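Local atomic coordinates of acyl-CoA dehydrogenase (Thermus thermophilus, PDB entry 2Z1Q), a protein that probably catalyses, with FAD as cofactor, the 2,3-dehydrogenation of saturated acyl-CoA to 2,3-dehydroacyl-CoA, passing the electrons to an acceptor. Residues B[458-463]-B[530-535]; B[451-456]-B[519-524]. All blocks are in the same frame, centred on the assembly; numbering follows the deposited sequence.

In the fold
From the N terminus, helix 445-468 supplies residues 451-456 to interaction 2 and, shortly afterwards, residues 458-463 to interaction 1. The chain then runs through helix 476-502 and into helix 505-528. There, residues 519-524 close interaction 2 over a span of 62 intervening residues. Beyond that helix, residues 530-535 return to helix 445-468 and close interaction 1 over 66. The two loops therefore cross, their segments alternating along the chain. With centres 13 Å apart, they pin helix 445-468 to helix 505-528 and to the connection leading into helix 535-547, all within the all-helical C-terminal part of the acyl-CoA dehydrogenase.

Interaction 1: residues B[458-463]-B[530-535]; sequences LMVAGL and PRLVEG
Leu532 meets helix 445-468 through one methyl, CD1, which touches both Val460 and Leu463; the side-chain contacts are all apolar, and 178 Å² is buried on the two sides together. Leu532 CD1 lies 4.0 Å from Val460 CG1 and 3.9 Å from Leu463 CB, and in both Leu532 and Leu463 the bond from CA to CB points toward the opposing segment. The outer torsion explains the reach of Leu532: chi2 is 179°, which puts CD1 anti to CA and makes it the far end of an extended chain. Leu532 and Val460 cross at about a right angle, so the leucine comes in across the valine instead of running alongside it. On the valine, CG1 stands anti to the backbone N (chi1 178°) and is the branch that does the touching.

One contact is with the backbone. The same Leu532 CD1 rests 3.7 Å from Val460 O, a van der Waals approach to a helix carbonyl.

A looser apolar pair lies farther along the loop, where Leu463 CD2 faces Val533 CG1 at 4.4 Å. Leu463 is thus engaged at two levels, by its CB near Leu532 and by a terminal methyl near Val533. The nearest CA atoms across the two segments are those of Leu463 and Leu532, 6.3 Å apart.

The loop is also held by charge, since Arg531 NE forms a salt bridge to Glu475, next in sequence to the FAD-binding Gln476, whose side chain is about 11 Å from that of Leu532. Pro530 and Arg531 pack on Gly554 and Val557 of the second subunit. The contact thus seats the connection between helices 505-528 and 535-547 against helix 445-468, while Leu463 and Val533 both continue onto helix 535-547 through Val541 and Ala538.

Interaction 2: residues B[451-456]-B[519-524]; sequences QNLKKL and DRAQAG
Leu453 and Leu456 reach the same methyl, Ala521 CB, through different first torsions. In Leu453, CG is anti to the carbonyl carbon (chi1 -69°), whereas in Leu456 it is anti to the backbone N (chi1 -179°), and these choices bring the CD2 branches of two residues one helical turn apart onto a common target. Leu453 CD2 lies 3.5 Å from Ala521 CB, tighter than a usual carbon-carbon contact, and Leu456 CD2 lies 3.6 Å from it. The methyl points into the notch between the two leucine branches, which meet it from one side. Leu456 CD2 also approaches Ala521 O at 3.7 Å, so it rests against the backbone of helix 505-528 as well.

The small side chain lets the helices come near, with 7.2 Å between Leu453 CA and Ala521 CA, and both segments advance in the same direction. Helix 476-502 contributes Ala489 against Leu453 and Ile485 against Leu456. Away from Ala521, the buried Lys454 NZ donates to Gln451 OE1 at 2.8 Å, tilted 26° from the carbonyl plane, and is also held by Trp14 O and a salt bridge to Glu493.

All three touching residues are buried and only apolar side chains meet, which implies that close fit and exclusion of water hold this helix pair in the C-terminal bundle, while Lys454, Asp519 and Arg520 find salt-bridge partners in Glu493, Arg551 and Asp488.

Interaction 1: residues B[458-463]-B[530-535]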
# COMPACT_ATOMS: atom_id res chain seq x y z
N LEU B 458 -7.20 -25.78 12.07
CA LEU B 458 -7.71 -26.52 13.22
C LEU B 458 -6.61 -26.88 14.21
O LEU B 458 -6.80 -26.80 15.42
CB LEU B 458 -8.41 -27.80 12.75
CG LEU B 458 -9.80 -27.60 12.14
CD1 LEU B 458 -10.21 -28.81 11.31
CD2 LEU B 458 -10.78 -27.34 13.26
N MET B 459 -5.45 -27.26 13.70
CA MET B 459 -4.35 -27.64 14.57
C MET B 459 -3.90 -26.47 15.43
O MET B 459 -3.76 -26.59 16.65
CB MET B 459 -3.17 -28.15 13.75
CG MET B 459 -2.14 -28.89 14.57
SD MET B 459 -0.49 -28.69 13.89
CE MET B 459 -0.57 -29.71 12.42
N VAL B 460 -3.67 -25.32 14.80
CA VAL B 460 -3.23 -24.15 15.53
C VAL B 460 -4.31 -23.64 16.47
O VAL B 460 -4.03 -23.32 17.63
CB VAL B 460 -2.85 -23.03 14.57
CG1 VAL B 460 -2.44 -21.80 15.37
CG2 VAL B 460 -1.72 -23.49 13.67
N ALA B 461 -5.53 -23.57 15.96
CA ALA B 461 -6.66 -23.10 16.75
C ALA B 461 -6.83 -23.96 18.00
O ALA B 461 -7.07 -23.43 19.10
CB ALA B 461 -7.92 -23.13 15.90
N GLY B 462 -6.71 -25.27 17.83
CA GLY B 462 -6.85 -26.18 18.95
C GLY B 462 -5.79 -25.96 20.00
O GLY B 462 -6.10 -25.84 21.19
N LEU B 463 -4.53 -25.91 19.57
CA LEU B 463 -3.40 -25.71 20.48
C LEU B 463 -3.56 -24.40 21.24
O LEU B 463 -3.17 -24.30 22.41
CB LEU B 463 -2.09 -25.71 19.69
CG LEU B 463 -1.68 -27.07 19.10
CD1 LEU B 463 -0.50 -26.91 18.16
CD2 LEU B 463 -1.32 -28.03 20.22
N PRO B 530 5.49 -21.22 18.10
CA PRO B 530 6.43 -21.18 19.23
C PRO B 530 5.76 -20.53 20.45
O PRO B 530 6.25 -20.66 21.58
CB PRO B 530 7.58 -20.32 18.69
CG PRO B 530 7.56 -20.61 17.21
CD PRO B 530 6.08 -20.60 16.89
N ARG B 531 4.64 -19.85 20.21
CA ARG B 531 3.89 -19.18 21.27
C ARG B 531 2.96 -20.15 22.01
O ARG B 531 2.57 -19.90 23.16
CB ARG B 531 3.05 -18.04 20.68
CG ARG B 531 2.20 -17.27 21.69
CD ARG B 531 3.01 -16.34 22.57
NE ARG B 531 2.14 -15.46 23.35
CZ ARG B 531 2.55 -14.37 24.01
NH1 ARG B 531 3.83 -14.01 24.00
NH2 ARG B 531 1.66 -13.63 24.66
N LEU B 532 2.63 -21.26 21.35
CA LEU B 532 1.74 -22.28 21.89
C LEU B 532 2.45 -23.54 22.38
O LEU B 532 1.98 -24.21 23.29
CB LEU B 532 0.71 -22.67 20.82
CG LEU B 532 0.04 -21.48 20.12
CD1 LEU B 532 -0.95 -21.98 19.08
CD2 LEU B 532 -0.67 -20.63 21.16
N VAL B 533 3.58 -23.87 21.76
CA VAL B 533 4.33 -25.08 22.14
C VAL B 533 5.82 -24.83 22.33
O VAL B 533 6.38 -23.90 21.75
CB VAL B 533 4.15 -26.20 21.08
CG1 VAL B 533 2.75 -26.79 21.17
CG2 VAL B 533 4.41 -25.65 19.69
N GLU B 534 6.46 -25.67 23.14
CA GLU B 534 7.89 -25.56 23.39
C GLU B 534 8.54 -26.93 23.57
O GLU B 534 7.86 -27.96 23.61
CB GLU B 534 8.16 -24.71 24.62
CG GLU B 534 7.56 -25.28 25.88
CD GLU B 534 8.09 -24.61 27.12
OE1 GLU B 534 9.31 -24.71 27.38
OE2 GLU B 534 7.28 -23.98 27.84
N GLY B 535 9.87 -26.91 23.68
CA GLY B 535 10.62 -28.14 23.88
C GLY B 535 10.47 -29.17 22.78
O GLY B 535 10.29 -28.84 21.61

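Interaction 2: residues B[451-456]-B[519-524]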
# COMPACT_ATOMS: atom_id res chain seq x y z
N GLN B 451 -7.47 -29.12 1.67
CA GLN B 451 -7.97 -29.78 2.86
C GLN B 451 -6.97 -29.68 4.00
O GLN B 451 -7.36 -29.50 5.15
CB GLN B 451 -8.28 -31.25 2.58
CG GLN B 451 -9.38 -31.43 1.55
CD GLN B 451 -10.67 -30.71 1.93
OE1 GLN B 451 -11.12 -29.81 1.23
NE2 GLN B 451 -11.26 -31.12 3.05
N ASN B 452 -5.68 -29.78 3.68
CA ASN B 452 -4.65 -29.69 4.71
C ASN B 452 -4.63 -28.30 5.36
O ASN B 452 -4.42 -28.18 6.56
CB ASN B 452 -3.27 -30.05 4.12
CG ASN B 452 -3.06 -31.57 3.96
OD1 ASN B 452 -2.05 -32.01 3.38
ND2 ASN B 452 -3.99 -32.37 4.47
N LEU B 453 -4.87 -27.25 4.57
CA LEU B 453 -4.91 -25.89 5.11
C LEU B 453 -5.98 -25.87 6.18
O LEU B 453 -5.75 -25.35 7.27
CB LEU B 453 -5.26 -24.88 4.01
CG LEU B 453 -4.18 -24.67 2.94
CD1 LEU B 453 -4.66 -23.73 1.86
CD2 LEU B 453 -2.93 -24.13 3.61
N LYS B 454 -7.14 -26.45 5.89
CA LYS B 454 -8.23 -26.51 6.85
C LYS B 454 -7.75 -27.20 8.11
O LYS B 454 -8.03 -26.76 9.22
CB LYS B 454 -9.42 -27.28 6.29
CG LYS B 454 -9.85 -26.79 4.93
CD LYS B 454 -11.04 -27.57 4.42
CE LYS B 454 -11.43 -27.10 3.04
NZ LYS B 454 -12.62 -27.83 2.55
N LYS B 455 -7.01 -28.29 7.93
CA LYS B 455 -6.47 -29.02 9.07
C LYS B 455 -5.46 -28.14 9.81
O LYS B 455 -5.44 -28.12 11.04
CB LYS B 455 -5.78 -30.32 8.61
CG LYS B 455 -6.72 -31.36 8.02
CD LYS B 455 -5.97 -32.64 7.68
CE LYS B 455 -6.94 -33.73 7.21
NZ LYS B 455 -7.62 -33.39 5.93
N LEU B 456 -4.63 -27.42 9.05
CA LEU B 456 -3.61 -26.56 9.66
C LEU B 456 -4.26 -25.58 10.63
O LEU B 456 -3.81 -25.43 11.77
CB LEU B 456 -2.84 -25.79 8.58
CG LEU B 456 -1.71 -24.86 9.07
CD1 LEU B 456 -0.61 -25.67 9.74
CD2 LEU B 456 -1.14 -24.08 7.89
N ASP B 519 2.43 -21.20 0.98
CA ASP B 519 3.64 -20.63 1.56
C ASP B 519 3.33 -19.73 2.74
O ASP B 519 4.03 -19.77 3.75
CB ASP B 519 4.40 -19.81 0.52
CG ASP B 519 4.88 -20.63 -0.64
OD1 ASP B 519 5.09 -21.86 -0.47
OD2 ASP B 519 5.04 -20.04 -1.72
N ARG B 520 2.28 -18.93 2.58
CA ARG B 520 1.83 -18.00 3.61
C ARG B 520 1.32 -18.79 4.81
O ARG B 520 1.45 -18.35 5.95
CB ARG B 520 0.71 -17.11 3.06
CG ARG B 520 0.99 -15.62 3.12
CD ARG B 520 0.63 -14.97 1.81
NE ARG B 520 -0.70 -15.37 1.35
CZ ARG B 520 -1.06 -15.44 0.07
NH1 ARG B 520 -0.19 -15.13 -0.87
NH2 ARG B 520 -2.28 -15.83 -0.26
N ALA B 521 0.72 -19.95 4.54
CA ALA B 521 0.20 -20.80 5.61
C ALA B 521 1.34 -21.34 6.46
O ALA B 521 1.28 -21.29 7.69
CB ALA B 521 -0.59 -21.97 5.01
N GLN B 522 2.40 -21.84 5.82
CA GLN B 522 3.52 -22.37 6.58
C GLN B 522 4.16 -21.28 7.42
O GLN B 522 4.32 -21.45 8.63
CB GLN B 522 4.56 -23.01 5.65
CG GLN B 522 5.68 -23.74 6.40
CD GLN B 522 6.50 -24.67 5.52
OE1 GLN B 522 5.98 -25.67 5.00
NE2 GLN B 522 7.77 -24.36 5.36
N ALA B 523 4.52 -20.17 6.78
CA ALA B 523 5.14 -19.04 7.48
C ALA B 523 4.26 -18.55 8.63
O ALA B 523 4.74 -18.39 9.74
CB ALA B 523 5.44 -17.90 6.49
N GLY B 524 2.98 -18.32 8.37
CA GLY B 524 2.10 -17.85 9.43
C GLY B 524 1.94 -18.81 10.60
O GLY B 524 2.05 -18.40 11.77